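Local coordinates for centrosomal protein 120 (Oreochromis niloticus, PDB 6EWH), which is a centriole and basal-body protein that probably works in building cilia, and is represented here by its second C2 domain (C2B), at residues Ala10-Ile13 with Tyr18-Val21; Glu44-Ser49 with Leu151-Arg156; Phe62-Ser65 with Asp70-Ser73; Ser95-Leu100 with Leu178-Val183. The protein carries 1 engineered substitution. One frame throughout, in Å; residues are numbered along the deposited sequence.

In the fold
This C2 domain is a beta sandwich, and the four contacts sample its two ends and both of its sheets. Contacts 1 and 4 share an end: their centres lie about 13 Å apart, both involve the mixed sheet, and they meet where Ser95 OG comes to 2.7 Å from Val21 O, a probable hydrogen bond. Contact 2, between two loops, occupies the other end, with its centre about 36 Å from that of contact 1 and about 37 Å from that of contact 4. Contact 3, a hairpin of the four-stranded sheet, lies nearer the middle, its centre about 19 Å from those of contacts 1 and 2; its nearest atoms come within about 5 Å of contact 2 without touching.

Contact 1. Residues Ala10-Ile13 with Tyr18-Val21; sequences AILI and YHQV
Ile13 and Tyr18 bury the most surface where strands 10-13 and 18-21 pair as an antiparallel beta hairpin, and Gln20 comes next. The rule that alternate residues of a strand share a face is plainly followed: Ile11, Ile13, Tyr18 and Gln20 project from one side, Ala10, Leu12, His19 and Val21 from the other. On the first side CG1 of Ile13 meets CE1 of Tyr18 at 3.6 Å, the two side chains crossing at a slant. The ring takes this place because its CG sits between the backbone N and the carbonyl carbon (chi1 62°), which folds it back beside the isoleucine. Ile13 also runs alongside Gln20, pointing the same way, with its CG1 4.0 Å from Gln20 CB; beyond CB the glutamine bends off, and its OE1 is bound by Arg94. Between the backbones, Ile11 N gives a nearly straight 2.8 Å bond to Gln20 O and Gln20 N returns a 2.7 Å bond to Ile11 O. Ile13 N reaches Tyr18 O at 2.9 Å. On the opposite side Leu12 CD1 lies over one face of the His19 imidazole, toward its rim. Strand 10-13 is one edge of the mixed sheet, whereas 18-21 continues the sheet inward through backbone bonds to strand 87-95; Ala10 and Val21 both touch Phe103 of helix 97-105.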
loop_
_atom_site.group_PDB
_atom_site.type_symbol
_atom_site.label_atom_id
_atom_site.label_comp_id
_atom_site.label_asym_id
_atom_site.label_seq_id
_atom_site.Cartn_x
_atom_site.Cartn_y
_atom_site.Cartn_z
ATOM N N ALA A 10 -6.175 8.064 14.164
ATOM C CA ALA A 10 -4.824 7.643 14.526
ATOM C C ALA A 10 -4.008 8.887 14.859
ATOM O O ALA A 10 -3.676 9.678 13.969
ATOM C CB ALA A 10 -4.184 6.859 13.383
ATOM N N ILE A 11 -3.673 9.052 16.133
ATOM C CA ILE A 11 -3.064 10.276 16.642
ATOM C C ILE A 11 -1.572 10.036 16.827
ATOM O O ILE A 11 -1.161 9.248 17.686
ATOM C CB ILE A 11 -3.722 10.718 17.954
ATOM C CG1 ILE A 11 -5.214 10.977 17.732
ATOM C CG2 ILE A 11 -3.022 11.947 18.509
ATOM C CD1 ILE A 11 -5.999 11.148 19.015
ATOM N N LEU A 12 -0.758 10.732 16.034
ATOM C CA LEU A 12 0.687 10.612 16.159
ATOM C C LEU A 12 1.146 11.107 17.522
ATOM O O LEU A 12 0.803 12.214 17.945
ATOM C CB LEU A 12 1.376 11.425 15.062
ATOM C CG LEU A 12 2.895 11.565 15.216
ATOM C CD1 LEU A 12 3.589 10.204 15.197
ATOM C CD2 LEU A 12 3.473 12.484 14.150
ATOM N N ILE A 13 1.922 10.274 18.211
ATOM C CA ILE A 13 2.615 10.671 19.432
ATOM C C ILE A 13 4.057 10.973 19.037
ATOM O O ILE A 13 4.880 10.050 18.943
ATOM C CB ILE A 13 2.520 9.577 20.509
ATOM C CG1 ILE A 13 1.063 9.153 20.705
ATOM C CG2 ILE A 13 3.115 10.062 21.823
ATOM C CD1 ILE A 13 0.126 10.297 21.035
ATOM N N TYR A 18 4.977 6.340 17.647
ATOM C CA TYR A 18 3.845 5.465 17.374
ATOM C C TYR A 18 2.582 6.309 17.256
ATOM O O TYR A 18 2.562 7.492 17.606
ATOM C CB TYR A 18 3.697 4.341 18.412
ATOM C CG TYR A 18 3.447 4.800 19.839
ATOM C CD1 TYR A 18 2.228 5.353 20.210
ATOM C CD2 TYR A 18 4.414 4.631 20.813
ATOM C CE1 TYR A 18 1.994 5.761 21.510
ATOM C CE2 TYR A 18 4.183 5.026 22.120
ATOM C CZ TYR A 18 2.975 5.592 22.456
ATOM O OH TYR A 18 2.741 5.992 23.749
ATOM N N HIS A 19 1.515 5.684 16.767
ATOM C CA HIS A 19 0.219 6.334 16.619
ATOM C C HIS A 19 -0.750 5.756 17.642
ATOM O O HIS A 19 -0.913 4.537 17.724
ATOM C CB HIS A 19 -0.323 6.090 15.207
ATOM C CG HIS A 19 0.583 6.582 14.121
ATOM N ND1 HIS A 19 1.750 5.933 13.774
ATOM C CD2 HIS A 19 0.500 7.666 13.314
ATOM C CE1 HIS A 19 2.345 6.595 12.798
ATOM N NE2 HIS A 19 1.607 7.650 12.500
ATOM N N GLN A 20 -1.390 6.627 18.429
ATOM C CA GLN A 20 -2.402 6.192 19.386
ATOM C C GLN A 20 -3.768 6.160 18.713
ATOM O O GLN A 20 -4.184 7.144 18.094
ATOM C CB GLN A 20 -2.447 7.138 20.588
ATOM C CG GLN A 20 -3.558 6.814 21.601
ATOM C CD GLN A 20 -3.264 5.574 22.432
ATOM O OE1 GLN A 20 -2.142 5.370 22.901
ATOM N NE2 GLN A 20 -4.277 4.727 22.606
ATOM N N VAL A 21 -4.462 5.027 18.831
ATOM C CA VAL A 21 -5.821 4.861 18.325
ATOM C C VAL A 21 -6.707 4.437 19.488
ATOM O O VAL A 21 -6.525 3.354 20.059
ATOM C CB VAL A 21 -5.896 3.843 17.175
ATOM C CG1 VAL A 21 -7.345 3.705 16.692
ATOM C CG2 VAL A 21 -4.987 4.264 16.033
#

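Contact 2. Residues Glu44-Ser49 with Leu151-Arg156; sequences EQLVPS and LQPPKR
Leu46 meets Leu151 and Pro153 through its two methyl branches, and these apolar touches make up most of the contact. CD1 reaches Leu151, coming to 4.0 Å from its CB, while CD2 rests on the proline ring of Pro153, where CD and CB are equally near at 4.0 Å. Each branch of the leucine fork thus takes one partner, and in each pair the side chains cross at about a right angle. With CG beside the backbone N (chi1 -60°), the fork is carried toward residues 151-153. The setting is one end of the C2 sandwich: segment 44-49 follows strand 29-41, and segment 151-156 follows strand 143-150, an edge strand of the mixed sheet. A looser touch involves a charged residue, for Lys155 brings its NZ to 4.3 Å from CG of Pro48 at the exposed margin. Polar bonds do not span the two loops; instead they shape each one separately. Val47 N donates to Glu44 O at 3.1 Å, closing the 3-10 turn that carries Leu46, and Leu151 is tied by a backbone bond to Pro170. Gln45 NE2 donates to Leu168 O, and Leu43 adds a further apolar neighbour to the side chain of Leu151.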
loop_
_atom_site.group_PDB
_atom_site.type_symbol
_atom_site.label_atom_id
_atom_site.label_comp_id
_atom_site.label_asym_id
_atom_site.label_seq_id
_atom_site.Cartn_x
_atom_site.Cartn_y
_atom_site.Cartn_z
ATOM N N GLU A 44 4.467 -0.990 -18.486
ATOM C CA GLU A 44 4.723 -0.160 -19.657
ATOM C C GLU A 44 3.439 0.346 -20.294
ATOM O O GLU A 44 3.467 1.363 -20.999
ATOM C CB GLU A 44 5.574 -0.916 -20.683
ATOM C CG GLU A 44 4.831 -2.026 -21.411
ATOM C CD GLU A 44 4.817 -3.343 -20.650
ATOM O OE1 GLU A 44 5.294 -3.385 -19.500
ATOM O OE2 GLU A 44 4.335 -4.349 -21.215
ATOM N N GLN A 45 2.306 -0.313 -20.036
ATOM C CA GLN A 45 1.033 0.177 -20.553
ATOM C C GLN A 45 0.674 1.547 -20.001
ATOM O O GLN A 45 -0.162 2.239 -20.590
ATOM C CB GLN A 45 -0.101 -0.775 -20.190
ATOM C CG GLN A 45 0.007 -2.147 -20.778
ATOM C CD GLN A 45 -1.177 -2.996 -20.402
ATOM O OE1 GLN A 45 -2.194 -2.483 -19.933
ATOM N NE2 GLN A 45 -1.057 -4.303 -20.600
ATOM N N LEU A 46 1.261 1.941 -18.872
ATOM C CA LEU A 46 0.967 3.217 -18.234
ATOM C C LEU A 46 1.802 4.370 -18.778
ATOM O O LEU A 46 1.622 5.512 -18.335
ATOM C CB LEU A 46 1.185 3.094 -16.725
ATOM C CG LEU A 46 0.296 2.040 -16.063
ATOM C CD1 LEU A 46 0.682 1.878 -14.593
ATOM C CD2 LEU A 46 -1.178 2.399 -16.187
ATOM N N VAL A 47 2.697 4.114 -19.725
ATOM C CA VAL A 47 3.518 5.153 -20.328
ATOM C C VAL A 47 3.161 5.221 -21.812
ATOM O O VAL A 47 3.293 4.223 -22.523
ATOM C CB VAL A 47 5.018 4.890 -20.118
ATOM C CG1 VAL A 47 5.859 5.883 -20.887
ATOM C CG2 VAL A 47 5.337 4.997 -18.637
ATOM N N PRO A 48 2.682 6.366 -22.312
ATOM C CA PRO A 48 2.166 6.398 -23.692
ATOM C C PRO A 48 3.242 6.239 -24.745
ATOM O O PRO A 48 2.953 5.753 -25.845
ATOM C CB PRO A 48 1.489 7.776 -23.791
ATOM C CG PRO A 48 1.347 8.259 -22.375
ATOM C CD PRO A 48 2.488 7.649 -21.621
ATOM N N SER A 49 4.471 6.636 -24.446
ATOM C CA SER A 49 5.542 6.679 -25.429
ATOM C C SER A 49 6.642 5.713 -25.028
ATOM O O SER A 49 7.123 5.751 -23.891
ATOM C CB SER A 49 6.122 8.089 -25.513
ATOM O OG SER A 49 7.416 8.072 -26.088
ATOM N N LEU A 151 -3.328 -1.559 -11.543
ATOM C CA LEU A 151 -3.074 -0.126 -11.583
ATOM C C LEU A 151 -3.905 0.509 -12.694
ATOM O O LEU A 151 -3.895 0.032 -13.832
ATOM C CB LEU A 151 -1.589 0.152 -11.809
ATOM C CG LEU A 151 -0.699 -0.148 -10.590
ATOM C CD1 LEU A 151 0.764 -0.334 -11.042
ATOM C CD2 LEU A 151 -0.800 0.957 -9.552
ATOM N N GLN A 152 -4.610 1.589 -12.360
ATOM C CA GLN A 152 -5.464 2.300 -13.305
ATOM C C GLN A 152 -4.852 3.649 -13.630
ATOM O O GLN A 152 -4.535 4.414 -12.708
ATOM C CB GLN A 152 -6.865 2.517 -12.699
ATOM C CG GLN A 152 -7.647 1.240 -12.442
ATOM C CD GLN A 152 -8.056 0.544 -13.723
ATOM O OE1 GLN A 152 -7.984 1.125 -14.801
ATOM N NE2 GLN A 152 -8.485 -0.706 -13.612
ATOM N N PRO A 153 -4.724 4.001 -14.908
ATOM C CA PRO A 153 -4.235 5.336 -15.273
ATOM C C PRO A 153 -5.287 6.389 -14.973
ATOM O O PRO A 153 -6.490 6.089 -14.923
ATOM C CB PRO A 153 -4.009 5.215 -16.785
ATOM C CG PRO A 153 -5.014 4.198 -17.216
ATOM C CD PRO A 153 -5.069 3.193 -16.090
ATOM N N PRO A 154 -4.879 7.646 -14.790
ATOM C CA PRO A 154 -5.842 8.698 -14.444
ATOM C C PRO A 154 -6.675 9.197 -15.620
ATOM O O PRO A 154 -7.568 10.028 -15.417
ATOM C CB PRO A 154 -4.935 9.810 -13.897
ATOM C CG PRO A 154 -3.653 9.636 -14.643
ATOM C CD PRO A 154 -3.495 8.151 -14.873
ATOM N N LYS A 155 -6.428 8.697 -16.827
ATOM C CA LYS A 155 -7.104 9.168 -18.029
ATOM C C LYS A 155 -8.551 8.685 -18.061
ATOM O O LYS A 155 -8.919 7.684 -17.441
ATOM C CB LYS A 155 -6.394 8.624 -19.268
ATOM C CG LYS A 155 -4.881 8.753 -19.240
ATOM C CD LYS A 155 -4.439 10.183 -19.502
ATOM C CE LYS A 155 -2.923 10.300 -19.462
ATOM N NZ LYS A 155 -2.262 9.361 -20.415
ATOM N N ARG A 156 -9.377 9.408 -18.823
ATOM C CA ARG A 156 -10.767 9.001 -18.990
ATOM C C ARG A 156 -10.874 7.784 -19.900
ATOM O O ARG A 156 -11.609 6.838 -19.601
ATOM C CB ARG A 156 -11.586 10.171 -19.542
ATOM C CG ARG A 156 -11.589 11.396 -18.636
ATOM C CD ARG A 156 -11.828 12.686 -19.413
ATOM N NE ARG A 156 -13.148 12.735 -20.038
ATOM C CZ ARG A 156 -13.626 13.790 -20.692
ATOM N NH1 ARG A 156 -12.894 14.891 -20.806
ATOM N NH2 ARG A 156 -14.839 13.748 -21.229
#

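Contact 3. Residues Phe62-Ser65 with Asp70-Ser73; sequences FYYS and DITS
Asp70 OD1 is gripped twice: Tyr63 OH donates to it at 2.6 Å, and a water donates at 2.7 Å. The pair belongs to the beta hairpin of strands 60-66 and 69-72, at the margin of the four-stranded sheet of this C2 sandwich. The phenol comes from above the carboxylate plane, and ring and carboxylate are turned 53° apart. The same water lies 2.6 Å from Ser65 OG, so a bridge links the side chains of a non-hydrogen-bonded pair. A phenylalanine at Tyr63 has no hydroxyl to give, so Asp70 OD1 would probably be left with the water and the carboxylate freer to turn. Tyr64 and Ile71 form the hydrogen-bonded pair, joined by Tyr64 N to Ile71 O at 3.0 Å and by Ile71 N to Tyr64 O at 2.9 Å. On their side of the sheet, facing strand 87-95, Ile71 has two conformers; in one, at least, CG2 lies over the face of the Tyr64 ring in a CH-pi contact, which the other may not share. Where strand 69-72 gives out, Ser73 N donates to Phe62 O, and a side chain takes over the acceptor's role. Ser73 OG, set between its own backbone N and carbonyl carbon (chi1 75°), receives Phe62 N at 2.8 Å, the N-H pointing almost straight at it.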
loop_
_atom_site.group_PDB
_atom_site.type_symbol
_atom_site.label_atom_id
_atom_site.label_comp_id
_atom_site.label_asym_id
_atom_site.label_seq_id
_atom_site.Cartn_x
_atom_site.Cartn_y
_atom_site.Cartn_z
ATOM N N PHE A 62 7.027 3.957 -6.085
ATOM C CA PHE A 62 5.665 3.913 -5.566
ATOM C C PHE A 62 5.490 4.894 -4.419
ATOM O O PHE A 62 6.399 5.104 -3.608
ATOM C CB PHE A 62 5.281 2.495 -5.131
ATOM C CG PHE A 62 5.370 1.507 -6.254
ATOM C CD1 PHE A 62 4.370 1.437 -7.214
ATOM C CD2 PHE A 62 6.484 0.690 -6.380
ATOM C CE1 PHE A 62 4.472 0.547 -8.276
ATOM C CE2 PHE A 62 6.592 -0.201 -7.434
ATOM C CZ PHE A 62 5.586 -0.275 -8.384
ATOM N N TYR A 63 4.302 5.500 -4.364
ATOM C CA TYR A 63 3.939 6.417 -3.298
ATOM C C TYR A 63 2.617 5.988 -2.688
ATOM O O TYR A 63 1.683 5.613 -3.408
ATOM C CB TYR A 63 3.786 7.868 -3.810
ATOM C CG TYR A 63 2.998 8.708 -2.838
ATOM C CD1 TYR A 63 3.612 9.245 -1.712
ATOM C CD2 TYR A 63 1.627 8.916 -3.007
ATOM C CE1 TYR A 63 2.902 9.980 -0.787
ATOM C CE2 TYR A 63 0.905 9.651 -2.072
ATOM C CZ TYR A 63 1.552 10.182 -0.973
ATOM O OH TYR A 63 0.859 10.923 -0.045
ATOM N N TYR A 64 2.517 6.083 -1.365
ATOM C CA TYR A 64 1.221 5.988 -0.713
ATOM C C TYR A 64 1.274 6.689 0.626
ATOM O O TYR A 64 2.348 6.916 1.191
ATOM C CB TYR A 64 0.748 4.544 -0.547
ATOM C CG TYR A 64 1.734 3.623 0.126
ATOM C CD1 TYR A 64 2.680 2.943 -0.625
ATOM C CD2 TYR A 64 1.693 3.405 1.500
ATOM C CE1 TYR A 64 3.590 2.078 -0.012
ATOM C CE2 TYR A 64 2.571 2.544 2.106
ATOM C CZ TYR A 64 3.516 1.884 1.359
ATOM O OH TYR A 64 4.410 1.032 1.963
ATOM N N SER A 65 0.091 7.039 1.121
ATOM C CA SER A 65 -0.075 7.623 2.439
ATOM C C SER A 65 -0.603 6.540 3.373
ATOM O O SER A 65 -1.676 5.983 3.131
ATOM C CB SER A 65 -1.070 8.780 2.355
ATOM O OG SER A 65 -1.233 9.383 3.619
ATOM N N ASP A 70 3.578 10.006 4.534
ATOM C CA ASP A 70 3.929 9.911 3.119
ATOM C C ASP A 70 5.074 8.921 2.963
ATOM O O ASP A 70 6.124 9.076 3.595
ATOM C CB ASP A 70 4.344 11.273 2.564
ATOM C CG ASP A 70 3.170 12.229 2.415
ATOM O OD1 ASP A 70 2.039 11.769 2.157
ATOM O OD2 ASP A 70 3.381 13.450 2.565
ATOM N N ILE A 71 4.867 7.902 2.134
ATOM C CA ILE A 71 5.837 6.836 1.940
ATOM C C ILE A 71 6.184 6.750 0.459
ATOM O O ILE A 71 5.296 6.715 -0.395
ATOM C CB ILE A 71 5.303 5.504 2.497
ATOM C CG1 ILE A 71 5.170 5.623 4.023
ATOM C CG2 ILE A 71 6.201 4.336 2.075
ATOM C CD1 ILE A 71 4.358 4.541 4.674
ATOM N N THR A 72 7.479 6.726 0.161
ATOM C CA THR A 72 7.958 6.490 -1.191
ATOM C C THR A 72 8.888 5.290 -1.183
ATOM O O THR A 72 9.661 5.092 -0.238
ATOM C CB THR A 72 8.706 7.688 -1.787
ATOM O OG1 THR A 72 9.871 7.971 -1.007
ATOM C CG2 THR A 72 7.807 8.928 -1.836
ATOM N N SER A 73 8.832 4.510 -2.251
ATOM C CA SER A 73 9.682 3.338 -2.371
ATOM C C SER A 73 10.974 3.657 -3.124
ATOM O O SER A 73 11.168 4.751 -3.663
ATOM C CB SER A 73 8.924 2.209 -3.065
ATOM O OG SER A 73 8.810 2.459 -4.463
HETATM O O HOH W 1 -0.025 11.666 3.854
#

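Contact 4. Residues Ser95-Leu100 with Leu178-Val183; sequences SSKQIL and LRREEV
Lys97 and Arg180 cross at about a right angle, the aliphatic part of the lysine lying against the end of the arginine. CG of Lys97 is 3.5 Å from Arg180 NH2, approaching the guanidinium obliquely, and CD and CE follow a little farther off. Arg180 gets there because its chain is extended from CG to NE, with CG beside the backbone N (chi1 -75°). The two cationic tips are near neighbours, NZ of Lys97 lying 4.5 Å from NH2 of Arg180, but both form salt bridges to the carboxylate of Asp139, which probably offsets their like charge. Arg180 has a second acidic partner in Asp29, through NH1. With an alanine at Lys97, Asp139 would probably lose a cationic mate, and a gap is likely to open beside the guanidinium where CG and CD had lain. Within the C2 sandwich, helix 97-105 links strand 87-95 of the mixed sheet to strand 110-116 of the four-stranded one, and here its first turn meets the end of strand 171-180. Ser96 is the N-cap of this helix, its OG receiving Ile99 N at 3.2 Å. Lys97 N donates instead to a water at 3.0 Å, which also accepts from Arg180 NH2 at 3.1 Å, so the start of the helix is tied to the strand through solvent. Deeper in, Leu100 and Leu178 slide past each other in opposite directions, touching by methyls alone: Leu100 CD2 lies 3.9 Å from Leu178 CD1, and Phe31 of strand 29-41 packs against Leu100.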
loop_
_atom_site.group_PDB
_atom_site.type_symbol
_atom_site.label_atom_id
_atom_site.label_comp_id
_atom_site.label_asym_id
_atom_site.label_seq_id
_atom_site.Cartn_x
_atom_site.Cartn_y
_atom_site.Cartn_z
ATOM N N SER A 95 -3.028 0.742 20.723
ATOM C CA SER A 95 -4.489 0.688 20.656
ATOM C C SER A 95 -4.965 -0.543 21.416
ATOM O O SER A 95 -4.219 -1.141 22.197
ATOM C CB SER A 95 -4.956 0.660 19.192
ATOM O OG SER A 95 -6.357 0.880 19.075
ATOM N N SER A 96 -6.227 -0.914 21.210
ATOM C CA SER A 96 -6.706 -2.227 21.603
ATOM C C SER A 96 -7.172 -2.963 20.358
ATOM O O SER A 96 -7.485 -2.349 19.332
ATOM C CB SER A 96 -7.850 -2.139 22.623
ATOM O OG SER A 96 -9.071 -1.794 21.986
ATOM N N LYS A 97 -7.207 -4.293 20.464
ATOM C CA LYS A 97 -7.669 -5.133 19.364
ATOM C C LYS A 97 -8.969 -4.606 18.777
ATOM O O LYS A 97 -9.070 -4.355 17.570
ATOM C CB LYS A 97 -7.895 -6.554 19.879
ATOM C CG LYS A 97 -6.862 -7.558 19.498
ATOM C CD LYS A 97 -7.457 -8.960 19.517
ATOM C CE LYS A 97 -8.261 -9.209 20.773
ATOM N NZ LYS A 97 -8.301 -10.657 21.105
ATOM N N GLN A 98 -9.981 -4.439 19.628
ATOM C CA GLN A 98 -11.300 -4.077 19.127
ATOM C C GLN A 98 -11.302 -2.693 18.507
ATOM O O GLN A 98 -11.918 -2.483 17.457
ATOM C CB GLN A 98 -12.320 -4.131 20.259
ATOM C CG GLN A 98 -12.672 -5.520 20.689
ATOM C CD GLN A 98 -13.552 -5.530 21.916
ATOM O OE1 GLN A 98 -13.191 -4.970 22.957
ATOM N NE2 GLN A 98 -14.719 -6.161 21.809
ATOM N N ILE A 99 -10.658 -1.728 19.161
ATOM C CA ILE A 99 -10.704 -0.356 18.673
ATOM C C ILE A 99 -9.932 -0.222 17.369
ATOM O O ILE A 99 -10.382 0.447 16.427
ATOM C CB ILE A 99 -10.228 0.619 19.765
ATOM C CG1 ILE A 99 -11.278 0.702 20.873
ATOM C CG2 ILE A 99 -10.018 2.001 19.193
ATOM C CD1 ILE A 99 -12.608 1.217 20.388
ATOM N N LEU A 100 -8.771 -0.875 17.276
ATOM C CA LEU A 100 -7.985 -0.785 16.054
ATOM C C LEU A 100 -8.682 -1.488 14.897
ATOM O O LEU A 100 -8.701 -0.975 13.772
ATOM C CB LEU A 100 -6.592 -1.368 16.306
ATOM C CG LEU A 100 -5.614 -1.297 15.133
ATOM C CD1 LEU A 100 -5.568 0.116 14.566
ATOM C CD2 LEU A 100 -4.218 -1.744 15.578
ATOM N N LEU A 178 -1.532 -6.759 9.523
ATOM C CA LEU A 178 -1.701 -6.224 10.868
ATOM C C LEU A 178 -1.309 -7.306 11.863
ATOM O O LEU A 178 -1.714 -8.460 11.715
ATOM C CB LEU A 178 -3.155 -5.812 11.089
ATOM C CG LEU A 178 -3.489 -5.275 12.483
ATOM C CD1 LEU A 178 -2.791 -3.940 12.747
ATOM C CD2 LEU A 178 -4.982 -5.148 12.682
ATOM N N ARG A 179 -0.513 -6.942 12.871
ATOM C CA ARG A 179 -0.162 -7.915 13.897
ATOM C C ARG A 179 0.085 -7.197 15.212
ATOM O O ARG A 179 0.446 -6.018 15.233
ATOM C CB ARG A 179 1.085 -8.717 13.500
ATOM C CG ARG A 179 2.329 -7.869 13.326
ATOM C CD ARG A 179 3.487 -8.688 12.788
ATOM N NE ARG A 179 4.678 -7.859 12.616
ATOM C CZ ARG A 179 5.495 -7.505 13.600
ATOM N NH1 ARG A 179 5.265 -7.901 14.845
ATOM N NH2 ARG A 179 6.549 -6.740 13.339
ATOM N N ARG A 180 -0.097 -7.922 16.309
ATOM C CA ARG A 180 0.440 -7.454 17.576
ATOM C C ARG A 180 1.951 -7.381 17.461
ATOM O O ARG A 180 2.581 -8.202 16.789
ATOM C CB ARG A 180 0.063 -8.412 18.706
ATOM C CG ARG A 180 -1.381 -8.302 19.153
ATOM C CD ARG A 180 -1.592 -9.144 20.410
ATOM N NE ARG A 180 -2.949 -9.113 20.955
ATOM C CZ ARG A 180 -3.436 -8.130 21.711
ATOM N NH1 ARG A 180 -2.688 -7.077 22.004
ATOM N NH2 ARG A 180 -4.680 -8.204 22.179
ATOM N N GLU A 181 2.532 -6.371 18.098
ATOM C CA GLU A 181 3.960 -6.154 17.941
ATOM C C GLU A 181 4.764 -7.350 18.430
ATOM O O GLU A 181 5.811 -7.675 17.850
ATOM C CB GLU A 181 4.370 -4.885 18.678
ATOM C CG GLU A 181 5.821 -4.516 18.458
ATOM C CD GLU A 181 6.074 -3.072 18.780
ATOM O OE1 GLU A 181 6.040 -2.721 19.978
ATOM O OE2 GLU A 181 6.294 -2.294 17.830
ATOM N N GLU A 182 4.279 -8.033 19.466
ATOM C CA GLU A 182 4.965 -9.197 20.010
ATOM C C GLU A 182 4.670 -10.492 19.254
ATOM O O GLU A 182 5.241 -11.531 19.600
ATOM C CB GLU A 182 4.646 -9.350 21.500
ATOM C CG GLU A 182 3.239 -9.845 21.808
ATOM C CD GLU A 182 2.210 -8.730 21.890
ATOM O OE1 GLU A 182 2.484 -7.613 21.399
ATOM O OE2 GLU A 182 1.124 -8.974 22.461
ATOM N N VAL A 183 3.812 -10.462 18.236
ATOM C CA VAL A 183 3.502 -11.634 17.428
ATOM C C VAL A 183 4.310 -11.530 16.145
ATOM O O VAL A 183 4.076 -10.637 15.327
ATOM C CB VAL A 183 1.998 -11.750 17.147
ATOM C CG1 VAL A 183 1.722 -12.870 16.152
ATOM C CG2 VAL A 183 1.249 -11.996 18.441
HETATM O O HOH W 2 -5.831 -5.441 22.885
#